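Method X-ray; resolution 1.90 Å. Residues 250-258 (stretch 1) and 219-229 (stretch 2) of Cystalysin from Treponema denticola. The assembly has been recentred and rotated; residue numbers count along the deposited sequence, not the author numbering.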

# COMPACT_ATOMS: atom_id res chain seq x y z
N ILE A 250 -3.95 8.28 -9.82
CA ILE A 250 -4.00 7.83 -11.20
C ILE A 250 -5.27 8.41 -11.81
O ILE A 250 -6.37 8.15 -11.32
CB ILE A 250 -4.04 6.28 -11.27
CG1 ILE A 250 -3.07 5.69 -10.25
CG2 ILE A 250 -3.64 5.82 -12.66
CD1 ILE A 250 -1.61 6.10 -10.47
N ILE A 251 -5.10 9.21 -12.86
CA ILE A 251 -6.24 9.86 -13.50
C ILE A 251 -6.71 9.13 -14.75
O ILE A 251 -5.94 8.95 -15.70
CB ILE A 251 -5.90 11.32 -13.86
CG1 ILE A 251 -5.27 12.02 -12.66
CG2 ILE A 251 -7.16 12.06 -14.29
CD1 ILE A 251 -6.12 11.99 -11.40
N ILE A 252 -7.97 8.72 -14.74
CA ILE A 252 -8.57 8.00 -15.87
C ILE A 252 -9.96 8.55 -16.18
O ILE A 252 -10.91 8.34 -15.43
CB ILE A 252 -8.70 6.50 -15.54
CG1 ILE A 252 -7.36 5.96 -15.02
CG2 ILE A 252 -9.11 5.72 -16.79
CD1 ILE A 252 -7.43 4.53 -14.54
N LYS A 253 -10.06 9.27 -17.30
CA LYS A 253 -11.32 9.87 -17.74
C LYS A 253 -12.40 8.87 -18.16
O LYS A 253 -13.56 8.99 -17.76
CB LYS A 253 -11.06 10.82 -18.91
CG LYS A 253 -12.32 11.39 -19.54
CD LYS A 253 -11.99 12.08 -20.86
CE LYS A 253 -13.22 12.79 -21.42
NZ LYS A 253 -13.00 13.28 -22.82
N ASN A 254 -12.02 7.90 -18.98
CA ASN A 254 -12.97 6.90 -19.47
C ASN A 254 -13.49 5.96 -18.39
O ASN A 254 -12.72 5.24 -17.76
CB ASN A 254 -12.34 6.09 -20.60
CG ASN A 254 -13.34 5.15 -21.26
OD1 ASN A 254 -13.53 4.01 -20.81
ND2 ASN A 254 -13.99 5.62 -22.31
N PRO A 255 -14.82 5.95 -18.17
CA PRO A 255 -15.45 5.10 -17.17
C PRO A 255 -15.15 3.62 -17.35
O PRO A 255 -14.97 2.89 -16.37
CB PRO A 255 -16.94 5.42 -17.34
CG PRO A 255 -16.92 6.84 -17.78
CD PRO A 255 -15.82 6.83 -18.81
N ASP A 256 -15.12 3.16 -18.60
CA ASP A 256 -14.83 1.76 -18.89
C ASP A 256 -13.40 1.40 -18.51
O ASP A 256 -13.17 0.39 -17.85
CB ASP A 256 -15.06 1.47 -20.37
CG ASP A 256 -16.53 1.30 -20.71
OD1 ASP A 256 -17.34 2.17 -20.32
OD2 ASP A 256 -16.87 0.29 -21.37
N ILE A 257 -12.45 2.23 -18.94
CA ILE A 257 -11.05 1.99 -18.62
C ILE A 257 -10.83 2.15 -17.11
O ILE A 257 -10.13 1.35 -16.49
CB ILE A 257 -10.13 2.97 -19.36
CG1 ILE A 257 -10.17 2.69 -20.87
CG2 ILE A 257 -8.71 2.84 -18.84
CD1 ILE A 257 -9.41 3.70 -21.71
N ARG A 258 -11.43 3.18 -16.54
CA ARG A 258 -11.30 3.44 -15.11
C ARG A 258 -11.79 2.26 -14.29
O ARG A 258 -11.11 1.81 -13.36
CB ARG A 258 -12.07 4.71 -14.72
CG ARG A 258 -11.87 5.14 -13.27
CD ARG A 258 -12.39 6.56 -13.03
NE ARG A 258 -13.83 6.68 -13.22
CZ ARG A 258 -14.41 7.47 -14.12
NH1 ARG A 258 -13.68 8.23 -14.92
NH2 ARG A 258 -15.73 7.54 -14.19
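Stretch 2 (219-229) FQSIDEQLADK

Stretch 2 meets stretch 1 mainly at the turn where the strand at I250 and I251 gives way to the helix that begins at P255, and the two bury 361 Å² between them. Both run in broadly the same direction, contacts advancing from Q220 at I251 to K229 at I257. Stretch 2 opens in a 3-10 segment, where Q220 touches stretch 1 while its neighbours F219 and S221 do not. The CA-to-CB bond of Q220 points toward the partner, and its OE1 lies 3.9 Å from I251 O. A water joins the two stretches here, donating to Q220 OE1 (2.8 Å) and accepting from K253 N (3.0 Å).

I222 also stays out of reach, and D223 caps the short helix that follows: its OD1 accepts from L226 N at 2.9 Å and, weakly, from Q225 N at 2.7 Å. On this helix the CA-to-CB bond of E224 points sideways, but the end of its side chain comes nearer, and OE1 forms a salt bridge with K253 NZ at 2.5 Å. The extended lysine, t at all four chi angles, also gives a weak hydrogen bond from NZ to E224 O (3.3 Å).

A227 packs against the aliphatic part of K253, its CB 4.0 Å from K253 CD. Its carbonyl is linked to the turn by a second water, which donates to A227 O (2.9 Å) and accepts from N254 N (3.0 Å).

The backbones come closest at D228, with D228 CA 5.4 Å from N254 CA. D228 OD2 forms the second salt bridge with K253 NZ, at 2.8 Å, so one ammonium group serves both acids. D228 O approaches N254 CB (3.3 Å) and I257 CD1 (3.6 Å). N254 itself caps its helix, OD1 accepting from I257 N at 2.8 Å. At K229 the CA-to-CB bond points away, and its CA lies 3.8 Å from I257 CD1.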

# COMPACT_ATOMS: atom_id res chain seq x y z
N PHE A 219 -0.02 15.52 -21.06
CA PHE A 219 -0.33 14.90 -22.34
C PHE A 219 -1.82 14.81 -22.71
O PHE A 219 -2.22 15.27 -23.78
CB PHE A 219 0.30 13.51 -22.40
CG PHE A 219 0.74 13.10 -23.79
CD1 PHE A 219 1.62 12.04 -23.95
CD2 PHE A 219 0.27 13.77 -24.92
CE1 PHE A 219 2.04 11.65 -25.23
CE2 PHE A 219 0.68 13.39 -26.20
CZ PHE A 219 1.57 12.32 -26.35
N GLN A 220 -2.63 14.23 -21.83
CA GLN A 220 -4.05 14.08 -22.13
C GLN A 220 -4.86 15.38 -22.09
O GLN A 220 -6.06 15.37 -22.34
CB GLN A 220 -4.70 13.06 -21.19
CG GLN A 220 -4.82 13.50 -19.75
CD GLN A 220 -5.67 12.54 -18.94
OE1 GLN A 220 -5.22 11.46 -18.56
NE2 GLN A 220 -6.92 12.93 -18.68
N SER A 221 -4.20 16.49 -21.78
CA SER A 221 -4.89 17.78 -21.71
C SER A 221 -4.95 18.48 -23.07
O SER A 221 -5.64 19.49 -23.22
CB SER A 221 -4.19 18.70 -20.71
OG SER A 221 -2.99 19.22 -21.27
N ILE A 222 -4.24 17.95 -24.06
CA ILE A 222 -4.21 18.57 -25.37
C ILE A 222 -5.27 18.06 -26.35
O ILE A 222 -5.42 18.60 -27.44
CB ILE A 222 -2.82 18.40 -26.04
CG1 ILE A 222 -2.59 16.94 -26.39
CG2 ILE A 222 -1.73 18.91 -25.10
CD1 ILE A 222 -1.35 16.70 -27.24
N ASP A 223 -6.01 17.03 -25.96
CA ASP A 223 -7.04 16.46 -26.83
C ASP A 223 -7.96 15.55 -26.03
O ASP A 223 -7.49 14.65 -25.33
CB ASP A 223 -6.36 15.67 -27.97
CG ASP A 223 -7.35 15.18 -29.01
OD1 ASP A 223 -8.12 14.23 -28.73
OD2 ASP A 223 -7.36 15.75 -30.12
N GLU A 224 -9.26 15.78 -26.13
CA GLU A 224 -10.24 14.99 -25.38
C GLU A 224 -10.36 13.55 -25.88
O GLU A 224 -10.61 12.65 -25.08
CB GLU A 224 -11.61 15.67 -25.41
CG GLU A 224 -11.73 16.87 -24.48
CD GLU A 224 -11.40 16.52 -23.03
OE1 GLU A 224 -11.53 15.34 -22.66
OE2 GLU A 224 -11.03 17.44 -22.26
N GLN A 225 -10.19 13.34 -27.18
CA GLN A 225 -10.28 11.99 -27.72
C GLN A 225 -9.06 11.19 -27.28
O GLN A 225 -9.15 9.98 -27.07
CB GLN A 225 -10.37 12.01 -29.25
CG GLN A 225 -11.75 12.39 -29.78
CD GLN A 225 -12.08 13.85 -29.57
OE1 GLN A 225 -11.48 14.73 -30.19
NE2 GLN A 225 -13.04 14.12 -28.69
N LEU A 226 -7.92 11.87 -27.14
CA LEU A 226 -6.71 11.19 -26.67
C LEU A 226 -6.97 10.83 -25.21
O LEU A 226 -6.71 9.70 -24.78
CB LEU A 226 -5.50 12.12 -26.78
CG LEU A 226 -4.18 11.56 -26.22
CD1 LEU A 226 -3.73 10.35 -27.04
CD2 LEU A 226 -3.12 12.65 -26.25
N ALA A 227 -7.51 11.79 -24.46
CA ALA A 227 -7.83 11.58 -23.04
C ALA A 227 -8.79 10.41 -22.85
O ALA A 227 -8.79 9.76 -21.81
CB ALA A 227 -8.43 12.85 -22.45
N ASP A 228 -9.61 10.15 -23.87
CA ASP A 228 -10.58 9.06 -23.83
C ASP A 228 -9.91 7.69 -23.71
O ASP A 228 -10.53 6.73 -23.26
CB ASP A 228 -11.47 9.09 -25.08
CG ASP A 228 -12.55 10.16 -25.01
OD1 ASP A 228 -13.15 10.45 -26.07
OD2 ASP A 228 -12.81 10.69 -23.91
N LYS A 229 -8.66 7.59 -24.13
CA LYS A 229 -7.96 6.31 -24.03
C LYS A 229 -6.59 6.44 -23.37
O LYS A 229 -5.66 5.70 -23.68
CB LYS A 229 -7.82 5.66 -25.41
CG LYS A 229 -6.98 6.42 -26.43
CD LYS A 229 -6.83 5.56 -27.68
CE LYS A 229 -5.90 6.19 -28.70
NZ LYS A 229 -5.63 5.22 -29.82
O HOH W 1 -7.49 9.88 -18.66
O HOH W 2 -9.34 7.43 -20.16
O HOH W 3 -14.00 9.09 -22.21